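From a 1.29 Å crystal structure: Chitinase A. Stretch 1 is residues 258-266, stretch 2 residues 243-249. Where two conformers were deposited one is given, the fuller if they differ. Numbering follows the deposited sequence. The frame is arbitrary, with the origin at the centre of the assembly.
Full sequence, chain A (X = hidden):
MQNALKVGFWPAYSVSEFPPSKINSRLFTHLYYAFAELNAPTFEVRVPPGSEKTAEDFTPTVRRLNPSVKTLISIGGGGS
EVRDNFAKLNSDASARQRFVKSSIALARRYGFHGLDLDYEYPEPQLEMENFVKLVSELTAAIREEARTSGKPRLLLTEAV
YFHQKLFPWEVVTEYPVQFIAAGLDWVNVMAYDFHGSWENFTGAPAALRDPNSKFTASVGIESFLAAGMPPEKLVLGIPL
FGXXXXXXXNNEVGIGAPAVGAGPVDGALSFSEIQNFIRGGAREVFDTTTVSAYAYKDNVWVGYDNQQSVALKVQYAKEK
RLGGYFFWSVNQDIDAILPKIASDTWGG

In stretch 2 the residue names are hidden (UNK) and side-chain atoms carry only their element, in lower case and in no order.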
# COMPACT_ATOMS: atom_id res chain seq x y z
N PRO A 258 -5.60 -26.50 -10.17
CA PRO A 258 -6.42 -26.71 -8.98
C PRO A 258 -5.61 -26.67 -7.69
O PRO A 258 -4.47 -27.16 -7.66
CB PRO A 258 -7.00 -28.12 -9.20
CG PRO A 258 -6.04 -28.78 -10.12
CD PRO A 258 -5.57 -27.69 -11.03
N ALA A 259 -6.19 -26.07 -6.65
CA ALA A 259 -5.51 -25.91 -5.36
C ALA A 259 -6.39 -26.37 -4.19
O ALA A 259 -7.61 -26.47 -4.32
CB ALA A 259 -5.09 -24.46 -5.17
N VAL A 260 -5.75 -26.64 -3.05
CA VAL A 260 -6.45 -27.20 -1.88
C VAL A 260 -6.35 -26.35 -0.60
O VAL A 260 -6.78 -26.78 0.47
CB VAL A 260 -6.00 -28.66 -1.59
CG1 VAL A 260 -6.49 -29.60 -2.69
CG2 VAL A 260 -4.49 -28.76 -1.42
N GLY A 261 -5.78 -25.15 -0.72
CA GLY A 261 -5.66 -24.25 0.41
C GLY A 261 -4.44 -23.35 0.35
O GLY A 261 -3.73 -23.32 -0.66
N ALA A 262 -4.20 -22.63 1.44
CA ALA A 262 -3.09 -21.68 1.54
C ALA A 262 -1.74 -22.38 1.61
O ALA A 262 -1.57 -23.34 2.36
CB ALA A 262 -3.28 -20.78 2.75
N GLY A 263 -0.79 -21.87 0.84
CA GLY A 263 0.60 -22.29 0.97
C GLY A 263 1.26 -21.52 2.11
O GLY A 263 0.58 -20.81 2.85
N PRO A 264 2.58 -21.65 2.26
CA PRO A 264 3.29 -20.88 3.29
C PRO A 264 3.39 -19.41 2.89
O PRO A 264 3.43 -19.12 1.69
CB PRO A 264 4.68 -21.52 3.31
CG PRO A 264 4.86 -22.07 1.93
CD PRO A 264 3.50 -22.49 1.46
N VAL A 265 3.37 -18.47 3.83
CA VAL A 265 3.04 -18.69 5.23
C VAL A 265 1.63 -18.13 5.40
O VAL A 265 1.42 -16.92 5.24
CB VAL A 265 4.02 -17.95 6.17
CG1 VAL A 265 3.57 -18.01 7.62
CG2 VAL A 265 5.43 -18.50 6.01
N ASP A 266 0.68 -19.01 5.69
CA ASP A 266 -0.75 -18.65 5.72
C ASP A 266 -1.17 -17.90 4.45
O ASP A 266 -1.95 -16.95 4.50
CB ASP A 266 -1.09 -17.86 6.99
CG ASP A 266 -2.57 -17.89 7.33
OD1 ASP A 266 -3.32 -18.70 6.74
OD2 ASP A 266 -2.99 -17.10 8.21
N UNK A 243 1.26 -14.41 -3.25
CA UNK A 243 0.20 -15.24 -2.69
C UNK A 243 0.47 -16.69 -3.06
O UNK A 243 0.79 -17.00 -4.21
c UNK A 243 -1.17 -14.79 -3.19
n UNK A 243 -2.79 -10.94 1.21
c UNK A 243 -1.64 -13.46 -2.63
n UNK A 243 -2.53 -13.20 1.54
c UNK A 243 -2.19 -13.61 -1.23
c UNK A 243 -2.59 -12.16 0.72
n UNK A 243 -2.43 -12.32 -0.59
N UNK A 244 0.33 -17.57 -2.07
CA UNK A 244 0.70 -18.97 -2.25
C UNK A 244 -0.48 -19.92 -2.06
O UNK A 244 -1.41 -19.64 -1.29
o UNK A 244 1.36 -19.26 0.05
c UNK A 244 1.82 -19.35 -1.28
N UNK A 245 -0.39 -21.05 -2.75
CA UNK A 245 -1.39 -22.11 -2.70
C UNK A 245 -0.68 -23.44 -2.49
O UNK A 245 0.51 -23.59 -2.81
c UNK A 245 -4.49 -21.31 -4.26
c UNK A 245 -4.17 -19.32 -5.20
n UNK A 245 -5.12 -20.19 -4.73
c UNK A 245 -2.91 -19.92 -5.01
c UNK A 245 -4.32 -18.06 -5.78
c UNK A 245 -3.18 -17.40 -6.16
c UNK A 245 -1.91 -17.96 -5.98
c UNK A 245 -1.76 -19.22 -5.40
c UNK A 245 -2.11 -22.22 -4.03
c UNK A 245 -3.14 -21.19 -4.39
N UNK A 246 -1.43 -24.42 -1.98
CA UNK A 246 -1.03 -25.82 -2.06
C UNK A 246 -1.74 -26.44 -3.26
O UNK A 246 -2.96 -26.32 -3.40
c UNK A 246 -1.22 -26.89 1.71
c UNK A 246 0.80 -26.19 0.42
c UNK A 246 -0.71 -26.10 0.51
c UNK A 246 -1.38 -26.57 -0.78
N UNK A 247 -0.96 -27.08 -4.13
CA UNK A 247 -1.50 -27.68 -5.36
C UNK A 247 -2.24 -28.97 -5.07
O UNK A 247 -1.82 -29.77 -4.22
c UNK A 247 -0.55 -25.85 -7.79
c UNK A 247 1.59 -27.14 -7.68
c UNK A 247 0.36 -26.70 -6.92
c UNK A 247 -0.38 -27.93 -6.37
N UNK A 248 -3.34 -29.19 -5.79
CA UNK A 248 -4.07 -30.44 -5.71
C UNK A 248 -3.25 -31.58 -6.32
O UNK A 248 -3.22 -32.69 -5.78
n UNK A 248 -10.00 -30.18 -6.26
c UNK A 248 -6.38 -31.50 -6.14
c UNK A 248 -7.78 -31.26 -6.68
c UNK A 248 -5.44 -30.32 -6.40
c UNK A 248 -8.63 -30.43 -5.72
N UNK A 249 -2.60 -31.29 -7.45
CA UNK A 249 -1.75 -32.25 -8.15
C UNK A 249 -0.42 -31.62 -8.54
O UNK A 249 -0.39 -30.54 -9.13
c UNK A 249 -2.45 -32.79 -9.40
c UNK A 249 -3.83 -33.35 -9.10
o UNK A 249 -3.98 -34.24 -8.26
n UNK A 249 -4.84 -32.84 -9.79
O HOH W 1 -2.78 -28.83 -9.07

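Position 243 carries seven side-chain atoms, a run of three carbons, a nitrogen, then a carbon bearing two more nitrogens; it leaves stretch 1 along CA-to-CB and makes no contact there. That guanidinium makes it Arg243, its NE and NH2 being hydrogen-bonded elsewhere in the structure.

Position 244 has one carbon and one oxygen, and the oxygen lies 2.6 Å from Pro264 O. A single methylene ending in oxygen is serine. Ser244 points toward stretch 1, and its OG donates a hydrogen bond to that carbonyl, while its backbone O accepts one from Gly263 N at 3.1 Å, nearly straight. An ideal CB on Gly263 would sit 2.8 Å from Ser244 OG, a clash, so here glycine makes space for the hydroxyl.

Position 245 holds one carbon and then fused five- and six-membered rings of eight carbons and one nitrogen. The side chain heads away overall, yet one carbon of the five-membered ring lies 3.3 Å from Ala259 CB. The indole makes it Trp245, and that carbon is CD1. Trp245 CA also makes a CA-H...O contact with Gly261 O at 3.3 Å.

Position 246 shows four carbons, forked at the second; CB packs 3.9 Å from Val260 CG2, and the forking carbon lies 3.4 Å from Ala262 O. The fork after one methylene gives leucine. Leu246 is bound through its backbone: N donates to Gly261 O at 2.9 Å, and O accepts from Val260 N at 2.8 Å.

Position 247 repeats the four forked carbons. They point away; the backbones approach instead, with CA 4.4 Å from Ala259 CA. It is Leu247.

Position 248 has four carbons in a row ending in nitrogen, and the last carbon before that nitrogen is 3.8 Å from Val260 CG1. This is lysine. Lys248 N donates to Pro258 O at 3.0 Å.

Position 249 has two carbons, the second bearing one oxygen and one nitrogen, and this nitrogen is 4.2 Å from Pro258 CG. The short amide is Asn249. Water 1 links Asn249 N (3.0 Å) to Pro258 O (2.8 Å).

The rule is an antiparallel backbone ladder with side chains fitted around it. Four main-chain hydrogen bonds set the pairing, and the serine hydroxyl adds a fifth bond beyond Gly263. Gly261 permits the backbone angles at the corner, which would jam a CB against the preceding carbonyl, and Gly263 leaves room for the Ser244 hydroxyl, while Val260 gathers aliphatic contacts from Leu246 and Lys248.

Stretch 2 243-249: RSWLLKN
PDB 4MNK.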